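PDB 2BYC: blue-light receptor of the bluf-family from Rhodobacter sphaeroides, which binds a flavin cofactor, here flavin mononucleotide, and probably acts as a blue-light photoreceptor of the BLUF family in signal transduction. Local coordinates for residues A105-L110 with H125-A130. Sequence-based numbering, arbitrary orientation.
Sequences ALAPDL and HRTIAA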
loop_
_atom_site.group_PDB
_atom_site.type_symbol
_atom_site.label_atom_id
_atom_site.label_comp_id
_atom_site.label_asym_id
_atom_site.label_seq_id
_atom_site.Cartn_x
_atom_site.Cartn_y
_atom_site.Cartn_z
ATOM N N ALA A 105 -3.252 15.803 5.604
ATOM C CA ALA A 105 -3.411 16.815 4.576
ATOM C C ALA A 105 -4.172 16.345 3.333
ATOM O O ALA A 105 -4.880 17.130 2.710
ATOM C CB ALA A 105 -2.048 17.362 4.162
ATOM N N LEU A 106 -4.064 15.072 2.965
ATOM C CA LEU A 106 -4.639 14.611 1.695
ATOM C C LEU A 106 -6.023 14.007 1.785
ATOM O O LEU A 106 -6.740 13.995 0.785
ATOM C CB LEU A 106 -3.709 13.605 0.999
ATOM C CG LEU A 106 -2.593 13.957 -0.003
ATOM C CD1 LEU A 106 -1.734 15.148 0.382
ATOM C CD2 LEU A 106 -1.754 12.708 -0.239
ATOM N N ALA A 107 -6.375 13.459 2.948
ATOM C CA ALA A 107 -7.594 12.654 3.129
ATOM C C ALA A 107 -7.965 12.689 4.613
ATOM O O ALA A 107 -8.046 11.647 5.316
ATOM C CB ALA A 107 -7.346 11.224 2.643
ATOM N N PRO A 108 -8.183 13.907 5.116
ATOM C CA PRO A 108 -8.445 14.220 6.502
ATOM C C PRO A 108 -9.461 13.288 7.136
ATOM O O PRO A 108 -9.279 12.895 8.289
ATOM C CB PRO A 108 -8.996 15.633 6.414
ATOM C CG PRO A 108 -9.390 15.797 5.014
ATOM C CD PRO A 108 -8.293 15.125 4.314
ATOM N N ASP A 109 -10.494 12.889 6.400
ATOM C CA ASP A 109 -11.555 12.039 7.001
ATOM C C ASP A 109 -11.239 10.538 7.052
ATOM O O ASP A 109 -11.912 9.772 7.749
ATOM C CB ASP A 109 -12.880 12.239 6.280
ATOM C CG ASP A 109 -13.320 13.702 6.256
ATOM O OD1 ASP A 109 -13.676 14.219 7.361
ATOM O OD2 ASP A 109 -13.290 14.314 5.144
ATOM N N LEU A 110 -10.188 10.135 6.345
ATOM C CA LEU A 110 -9.776 8.736 6.251
ATOM C C LEU A 110 -8.521 8.396 7.083
ATOM O O LEU A 110 -8.073 7.247 7.067
ATOM C CB LEU A 110 -9.620 8.333 4.785
ATOM C CG LEU A 110 -10.885 8.615 3.990
ATOM C CD1 LEU A 110 -10.699 9.897 3.184
ATOM C CD2 LEU A 110 -11.258 7.466 3.042
ATOM N N HIS A 125 -7.369 5.977 -2.974
ATOM C CA HIS A 125 -6.674 5.825 -4.257
ATOM C C HIS A 125 -6.756 7.106 -5.113
ATOM O O HIS A 125 -5.811 7.525 -5.736
ATOM C CB HIS A 125 -7.244 4.643 -5.052
ATOM C CG HIS A 125 -6.839 3.285 -4.560
ATOM N ND1 HIS A 125 -5.779 3.061 -3.702
ATOM C CD2 HIS A 125 -7.347 2.070 -4.845
ATOM C CE1 HIS A 125 -5.667 1.768 -3.476
ATOM N NE2 HIS A 125 -6.597 1.141 -4.170
ATOM N N ARG A 126 -7.927 7.687 -5.142
ATOM C CA ARG A 126 -8.207 8.869 -5.906
ATOM C C ARG A 126 -7.402 10.053 -5.395
ATOM O O ARG A 126 -6.754 10.757 -6.144
ATOM C CB ARG A 126 -9.706 9.164 -5.767
ATOM C CG ARG A 126 -10.251 10.289 -6.604
ATOM C CD ARG A 126 -11.723 10.564 -6.288
ATOM N NE ARG A 126 -11.819 11.551 -5.240
ATOM C CZ ARG A 126 -12.551 11.390 -4.148
ATOM N NH1 ARG A 126 -13.283 10.280 -3.993
ATOM N NH2 ARG A 126 -12.541 12.345 -3.212
ATOM N N THR A 127 -7.443 10.294 -4.111
ATOM C CA THR A 127 -6.836 11.494 -3.643
ATOM C C THR A 127 -5.334 11.374 -3.629
ATOM O O THR A 127 -4.616 12.327 -3.936
ATOM C CB THR A 127 -7.404 11.893 -2.268
ATOM O OG1 THR A 127 -6.888 11.045 -1.249
ATOM C CG2 THR A 127 -8.908 11.786 -2.269
ATOM N N ILE A 128 -4.827 10.215 -3.222
ATOM C CA ILE A 128 -3.372 9.959 -3.313
ATOM C C ILE A 128 -2.818 9.978 -4.750
ATOM O O ILE A 128 -1.872 10.731 -5.030
ATOM C CB ILE A 128 -2.937 8.662 -2.560
ATOM C CG1 ILE A 128 -3.534 8.756 -1.130
ATOM C CG2 ILE A 128 -1.423 8.605 -2.595
ATOM C CD1 ILE A 128 -3.353 7.503 -0.230
ATOM N N ALA A 129 -3.373 9.174 -5.646
ATOM C CA ALA A 129 -2.967 9.237 -7.087
ATOM C C ALA A 129 -2.906 10.671 -7.597
ATOM O O ALA A 129 -1.957 11.063 -8.283
ATOM C CB ALA A 129 -3.933 8.426 -7.965
ATOM N N ALA A 130 -3.926 11.448 -7.236
ATOM C CA ALA A 130 -4.088 12.799 -7.737
ATOM C C ALA A 130 -3.035 13.714 -7.173
ATOM O O ALA A 130 -2.524 14.572 -7.872
ATOM C CB ALA A 130 -5.471 13.333 -7.392
#
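Thr127 packs against the end of helix 100-106, where it meets the backbone carbonyl of Leu106 and the methyl of Ala107. The hydroxyl leads: OG1 of Thr127 lies 3.6 Å from Leu106 O and 3.9 Å from Ala107 CB. At that distance the two oxygens are near neighbours rather than bonded partners, and no hydrogen bond joins the two segments. With chi1 at 74°, the Thr127 hydroxyl folds back over its own backbone, where OG1 makes a weak hydrogen bond to Glu123 O, one turn earlier in its helix.

Ala107 is the first residue to break from helical geometry, and its buried CB points toward helix 120-131. The chain then turns, closed by the bond from Leu110 N to Ala107 O at 2.8 Å. The end of the Leu106 side chain fits more loosely: CD2 comes no nearer than 4.4 Å to Ile128 CG1, although Leu106 buries more area here than any other residue of the two segments. That side chain also touches Ser131. Ala105, Pro108, Asp109 and Arg126 lie on the solvent side, and Arg126 NH1 forms a salt bridge with Glu123 OE2 within helix 120-131.

Leu110 carries the join further along helix 120-131, touching Asp120, Glu123 and Leu124. On the sheet side, the Ile128 side chain rests on Ile42 and Leu44 of strand 40-45 and lies about 11 Å from that of Gln52, a flavin-binding residue. The contact therefore ties the end of helix 100-106 to a C-terminal helix that itself packs on the BLUF sheet.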